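Local coordinates for protein KLLA0F20702p (Kluyveromyces lactis, PDB 5Y5A) that probably helps recruit telomerase to yeast telomeres as the Est1 subunit that associates with Cdc13, at residues I195-R200 and F238-I243; E418-L423 and S531-V536. All coordinates share one frame; numbering follows the deposited sequence.

In the fold
Both contacts lie in the long, mostly helical Est1 chain fragment, which belongs to the TPR clan, and both segments of contact 1 precede those of contact 2. Their centres are about 33 Å apart, on opposite sides of the chain's centre, with about 14 Å between nearest atoms. Contact 1 pairs helix 179-206 with helix 235-247, where the Est1 region gives way to the DNA/RNA-binding region. Contact 2 brings helix 421-433, in the later part of that second region, against helix 526-546 near the C-terminal end of the fragment. One thus pairs helices separated in sequence by helix 218-230, within the first half of the chain; the other ties a late helix back across 107 residues.

Contact 1: I195-R200 and F238-I243; sequences IGCSQR and FLQRGI
The guanidinium of Arg-200 has Ile-243 over one face and Gln-240 at its edge. Ile-243 CG2 sits 3.4 Å above the plane, offset toward the rim, and lies 3.6 Å from Arg-200 CZ; Gln-240 OE1 stays near the plane at 3.7 Å from Arg-200 NH1, too far for a hydrogen bond. Arg-200 NE and Gln-240 OE1 are thus buried here with no polar partner in the model. Amide and guanidinium planes differ by 31°. The two helices run almost parallel: over these short segments the axes lie 13° apart and approach to 10.5 Å, with helix 218-230 coming between them along the chain, consistent with the alternating helices of a TPR-like stack. Arg-200 reaches across because CG lies anti to the backbone N (chi1 -176°) and the chain stays extended until it bends at chi3. Beyond the contact, NH2 makes a weak hydrogen bond to His-247. An alanine here would probably leave Ile-243 CG2 without the flat surface it packs on and His-247 without its weak partner. Gln-240 bends at chi2, which brings its amide back to Cys-197, itself packed on Trp-86 of helix 78-105. Cys-197 SG touches both Gln-240 CD and Gln-240 OE1 at 3.5 Å.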
loop_
_atom_site.group_PDB
_atom_site.type_symbol
_atom_site.label_atom_id
_atom_site.label_comp_id
_atom_site.label_asym_id
_atom_site.label_seq_id
_atom_site.Cartn_x
_atom_site.Cartn_y
_atom_site.Cartn_z
ATOM N N ILE A 195 7.635 -4.656 16.081
ATOM C CA ILE A 195 6.579 -4.730 17.078
ATOM C C ILE A 195 5.329 -5.260 16.379
ATOM O O ILE A 195 4.658 -6.155 16.892
ATOM C CB ILE A 195 6.307 -3.362 17.740
ATOM C CG1 ILE A 195 7.381 -3.062 18.790
ATOM C CG2 ILE A 195 4.939 -3.340 18.390
ATOM C CD1 ILE A 195 7.249 -1.704 19.436
ATOM N N GLY A 196 5.048 -4.724 15.189
ATOM C CA GLY A 196 3.914 -5.156 14.384
ATOM C C GLY A 196 3.907 -6.650 14.115
ATOM O O GLY A 196 2.932 -7.343 14.426
ATOM N N CYS A 197 5.002 -7.151 13.550
ATOM C CA CYS A 197 5.157 -8.583 13.293
ATOM C C CYS A 197 4.994 -9.425 14.551
ATOM O O CYS A 197 4.346 -10.468 14.519
ATOM C CB CYS A 197 6.523 -8.881 12.684
ATOM S SG CYS A 197 6.868 -8.024 11.146
ATOM N N SER A 198 5.606 -8.980 15.646
ATOM C CA SER A 198 5.547 -9.713 16.908
ATOM C C SER A 198 4.110 -9.808 17.397
ATOM O O SER A 198 3.659 -10.870 17.810
ATOM C CB SER A 198 6.418 -9.042 17.968
ATOM O OG SER A 198 7.756 -8.939 17.526
ATOM N N GLN A 199 3.403 -8.684 17.337
ATOM C CA GLN A 199 1.997 -8.620 17.712
ATOM C C GLN A 199 1.140 -9.547 16.860
ATOM O O GLN A 199 0.213 -10.179 17.370
ATOM C CB GLN A 199 1.478 -7.188 17.592
ATOM C CG GLN A 199 1.974 -6.267 18.673
ATOM C CD GLN A 199 1.506 -6.703 20.037
ATOM O OE1 GLN A 199 0.373 -7.164 20.197
ATOM N NE2 GLN A 199 2.377 -6.576 21.031
ATOM N N ARG A 200 1.436 -9.615 15.563
ATOM C CA ARG A 200 0.691 -10.504 14.684
ATOM C C ARG A 200 0.904 -11.947 15.118
ATOM O O ARG A 200 -0.047 -12.714 15.252
ATOM C CB ARG A 200 1.102 -10.333 13.222
ATOM C CG ARG A 200 0.265 -11.192 12.283
ATOM C CD ARG A 200 0.676 -11.050 10.830
ATOM N NE ARG A 200 2.090 -11.341 10.637
ATOM C CZ ARG A 200 2.611 -12.566 10.632
ATOM N NH1 ARG A 200 3.916 -12.723 10.452
ATOM N NH2 ARG A 200 1.835 -13.628 10.812
ATOM N N PHE A 238 3.966 -2.764 4.206
ATOM C CA PHE A 238 2.767 -3.146 3.462
ATOM C C PHE A 238 2.654 -4.663 3.394
ATOM O O PHE A 238 1.563 -5.216 3.499
ATOM C CB PHE A 238 2.794 -2.545 2.044
ATOM C CG PHE A 238 2.750 -1.043 2.024
ATOM C CD1 PHE A 238 3.917 -0.300 2.143
ATOM C CD2 PHE A 238 1.543 -0.371 1.882
ATOM C CE1 PHE A 238 3.880 1.089 2.125
ATOM C CE2 PHE A 238 1.499 1.014 1.857
ATOM C CZ PHE A 238 2.669 1.745 1.981
ATOM N N LEU A 239 3.791 -5.334 3.224
ATOM C CA LEU A 239 3.799 -6.791 3.164
ATOM C C LEU A 239 3.208 -7.392 4.436
ATOM O O LEU A 239 2.357 -8.285 4.385
ATOM C CB LEU A 239 5.217 -7.330 2.951
ATOM C CG LEU A 239 5.223 -8.854 2.797
ATOM C CD1 LEU A 239 4.907 -9.254 1.356
ATOM C CD2 LEU A 239 6.523 -9.481 3.261
ATOM N N GLN A 240 3.650 -6.889 5.579
ATOM C CA GLN A 240 3.217 -7.449 6.851
ATOM C C GLN A 240 1.745 -7.143 7.099
ATOM O O GLN A 240 1.021 -7.957 7.670
ATOM C CB GLN A 240 4.087 -6.921 7.987
ATOM C CG GLN A 240 5.530 -7.398 7.917
ATOM C CD GLN A 240 5.659 -8.917 8.002
ATOM O OE1 GLN A 240 4.903 -9.585 8.715
ATOM N NE2 GLN A 240 6.625 -9.465 7.272
ATOM N N ARG A 241 1.298 -5.980 6.637
ATOM C CA ARG A 241 -0.118 -5.639 6.706
ATOM C C ARG A 241 -0.951 -6.632 5.903
ATOM O O ARG A 241 -2.007 -7.088 6.346
ATOM C CB ARG A 241 -0.359 -4.228 6.185
ATOM C CG ARG A 241 -0.651 -3.227 7.266
ATOM C CD ARG A 241 -1.533 -2.132 6.737
ATOM N NE ARG A 241 -0.847 -1.410 5.682
ATOM C CZ ARG A 241 0.029 -0.439 5.906
ATOM N NH1 ARG A 241 0.615 0.171 4.885
ATOM N NH2 ARG A 241 0.315 -0.077 7.153
ATOM N N GLY A 242 -0.467 -6.950 4.709
ATOM C CA GLY A 242 -1.140 -7.902 3.847
ATOM C C GLY A 242 -1.205 -9.271 4.482
ATOM O O GLY A 242 -2.170 -10.009 4.293
ATOM N N ILE A 243 -0.168 -9.619 5.239
ATOM C CA ILE A 243 -0.148 -10.909 5.904
ATOM C C ILE A 243 -1.254 -10.948 6.952
ATOM O O ILE A 243 -1.952 -11.954 7.075
ATOM C CB ILE A 243 1.224 -11.219 6.531
ATOM C CG1 ILE A 243 2.264 -11.406 5.423
ATOM C CG2 ILE A 243 1.161 -12.497 7.353
ATOM C CD1 ILE A 243 3.671 -11.614 5.920
#

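Contact 2: E418-L423 and S531-V536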
loop_
_atom_site.group_PDB
_atom_site.type_symbol
_atom_site.label_atom_id
_atom_site.label_comp_id
_atom_site.label_asym_id
_atom_site.label_seq_id
_atom_site.Cartn_x
_atom_site.Cartn_y
_atom_site.Cartn_z
ATOM N N GLU A 418 -18.368 15.907 -0.178
ATOM C CA GLU A 418 -18.233 15.121 1.047
ATOM C C GLU A 418 -17.222 13.982 0.924
ATOM O O GLU A 418 -16.570 13.616 1.892
ATOM C CB GLU A 418 -19.591 14.551 1.462
ATOM C CG GLU A 418 -20.702 15.581 1.500
ATOM C CD GLU A 418 -20.401 16.720 2.447
ATOM O OE1 GLU A 418 -20.075 16.443 3.622
ATOM O OE2 GLU A 418 -20.483 17.892 2.017
ATOM N N MET A 419 -17.099 13.416 -0.269
ATOM C CA MET A 419 -16.243 12.255 -0.459
ATOM C C MET A 419 -15.081 12.578 -1.399
ATOM O O MET A 419 -15.282 12.871 -2.580
ATOM C CB MET A 419 -17.061 11.083 -1.003
ATOM C CG MET A 419 -18.255 10.697 -0.135
ATOM S SD MET A 419 -17.814 10.065 1.503
ATOM C CE MET A 419 -16.924 8.567 1.088
ATOM N N PHE A 420 -13.864 12.515 -0.871
ATOM C CA PHE A 420 -12.693 12.886 -1.648
ATOM C C PHE A 420 -12.461 11.906 -2.788
ATOM O O PHE A 420 -11.857 12.271 -3.792
ATOM C CB PHE A 420 -11.443 12.967 -0.751
ATOM C CG PHE A 420 -10.891 11.621 -0.340
ATOM C CD1 PHE A 420 -9.939 10.975 -1.121
ATOM C CD2 PHE A 420 -11.314 11.012 0.833
ATOM C CE1 PHE A 420 -9.434 9.741 -0.750
ATOM C CE2 PHE A 420 -10.814 9.777 1.213
ATOM C CZ PHE A 420 -9.873 9.137 0.418
ATOM N N GLN A 421 -12.950 10.674 -2.646
ATOM C CA GLN A 421 -12.531 9.594 -3.552
ATOM C C GLN A 421 -12.894 9.822 -5.015
ATOM O O GLN A 421 -12.167 9.392 -5.913
ATOM C CB GLN A 421 -13.121 8.251 -3.119
ATOM C CG GLN A 421 -12.527 7.675 -1.855
ATOM C CD GLN A 421 -13.326 8.050 -0.626
ATOM O OE1 GLN A 421 -14.214 8.910 -0.678
ATOM N NE2 GLN A 421 -13.017 7.402 0.492
ATOM N N TYR A 422 -14.020 10.480 -5.251
ATOM C CA TYR A 422 -14.526 10.641 -6.611
ATOM C C TYR A 422 -13.552 11.388 -7.514
ATOM O O TYR A 422 -13.159 10.868 -8.556
ATOM C CB TYR A 422 -15.884 11.332 -6.574
ATOM C CG TYR A 422 -16.919 10.431 -5.962
ATOM C CD1 TYR A 422 -17.290 9.253 -6.601
ATOM C CD2 TYR A 422 -17.493 10.722 -4.737
ATOM C CE1 TYR A 422 -18.224 8.409 -6.056
ATOM C CE2 TYR A 422 -18.436 9.868 -4.172
ATOM C CZ TYR A 422 -18.795 8.710 -4.843
ATOM O OH TYR A 422 -19.732 7.844 -4.310
ATOM N N LEU A 423 -13.130 12.580 -7.107
ATOM C CA LEU A 423 -12.176 13.337 -7.913
ATOM C C LEU A 423 -10.733 12.860 -7.686
ATOM O O LEU A 423 -9.875 13.034 -8.547
ATOM C CB LEU A 423 -12.307 14.833 -7.620
ATOM C CG LEU A 423 -13.614 15.495 -8.101
ATOM C CD1 LEU A 423 -13.522 17.006 -7.998
ATOM C CD2 LEU A 423 -13.954 15.090 -9.535
ATOM N N SER A 531 -12.905 22.060 -4.597
ATOM C CA SER A 531 -12.625 23.089 -5.592
ATOM C C SER A 531 -11.179 22.987 -6.086
ATOM O O SER A 531 -10.916 23.044 -7.288
ATOM C CB SER A 531 -12.900 24.473 -5.010
ATOM O OG SER A 531 -12.688 25.474 -5.986
ATOM N N SER A 532 -10.254 22.807 -5.149
ATOM C CA SER A 532 -8.854 22.595 -5.486
ATOM C C SER A 532 -8.637 21.377 -6.398
ATOM O O SER A 532 -7.834 21.450 -7.332
ATOM C CB SER A 532 -8.024 22.440 -4.214
ATOM O OG SER A 532 -6.709 22.008 -4.531
ATOM N N ARG A 533 -9.335 20.265 -6.137
ATOM C CA ARG A 533 -9.238 19.089 -7.014
ATOM C C ARG A 533 -9.816 19.367 -8.402
ATOM O O ARG A 533 -9.313 18.858 -9.405
ATOM C CB ARG A 533 -9.948 17.874 -6.402
ATOM C CG ARG A 533 -9.254 17.289 -5.181
ATOM C CD ARG A 533 -9.904 15.979 -4.750
ATOM N NE ARG A 533 -9.214 15.388 -3.609
ATOM C CZ ARG A 533 -9.573 15.559 -2.342
ATOM N NH1 ARG A 533 -10.629 16.308 -2.028
ATOM N NH2 ARG A 533 -8.870 14.977 -1.383
ATOM N N VAL A 534 -10.883 20.162 -8.449
ATOM C CA VAL A 534 -11.501 20.529 -9.716
ATOM C C VAL A 534 -10.490 21.270 -10.588
ATOM O O VAL A 534 -10.312 20.946 -11.765
ATOM C CB VAL A 534 -12.758 21.398 -9.499
ATOM C CG1 VAL A 534 -13.192 22.070 -10.802
ATOM C CG2 VAL A 534 -13.889 20.548 -8.924
ATOM N N GLN A 535 -9.806 22.243 -9.998
ATOM C CA GLN A 535 -8.814 23.026 -10.727
ATOM C C GLN A 535 -7.682 22.156 -11.274
ATOM O O GLN A 535 -7.339 22.243 -12.446
ATOM C CB GLN A 535 -8.249 24.122 -9.828
ATOM C CG GLN A 535 -9.327 25.002 -9.228
ATOM C CD GLN A 535 -8.757 26.172 -8.468
ATOM O OE1 GLN A 535 -8.638 26.135 -7.241
ATOM N NE2 GLN A 535 -8.403 27.228 -9.191
ATOM N N VAL A 536 -7.116 21.302 -10.429
ATOM C CA VAL A 536 -5.985 20.497 -10.857
ATOM C C VAL A 536 -6.420 19.485 -11.915
ATOM O O VAL A 536 -5.626 19.096 -12.771
ATOM C CB VAL A 536 -5.308 19.771 -9.658
ATOM C CG1 VAL A 536 -6.267 18.778 -8.985
ATOM C CG2 VAL A 536 -4.031 19.075 -10.101
#
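Residues 418-423 lead from a turn into helix 421-433, which packs near helix 526-546, the two backbones coming nearest at Leu-423 and Arg-533 with their CA atoms 6.5 Å apart. Arg-533 carries most of the meeting. Its chain, extended from CG to NE, passes obliquely across Leu-423 and carries the guanidinium to Phe-420. There the phenylalanine offers its CB: this carbon lies 3.1 Å above the guanidinium plane, offset toward the rim, with Phe-420 CB to Arg-533 NH2 at 3.3 Å. The ring itself is oblique to the arginine, its plane 34° from that of the guanidinium. With chi1 at 75°, Phe-420 CG is held between the backbone N and the carbonyl carbon, and the far end of the ring leads away from helix 526-546.

Nearer the helix backbone the contact is apolar. Leu-423 CB rests on Arg-533 CD at 3.9 Å, while Leu-423 CD1 reaches Val-534 CG2 at 3.7 Å. The leucine also touches His-530 and Leu-537, so it is packed along about two turns of helix 526-546.

The charged end of Arg-533 finds its mates elsewhere: NE forms a salt bridge with Glu-484 and NH2 another with Glu-483. These two bonds probably fix the rotation of the guanidinium and balance its charge while Phe-420 CB lies over one face, toward the rim. Phe-420 touches the same two glutamates, which brings the short helix 483-487 to the junction. What results is a three-helix meeting point in a mostly helical fold, with leucine-valine packing between two helices and a buried arginine tied to adjacent glutamates of the third.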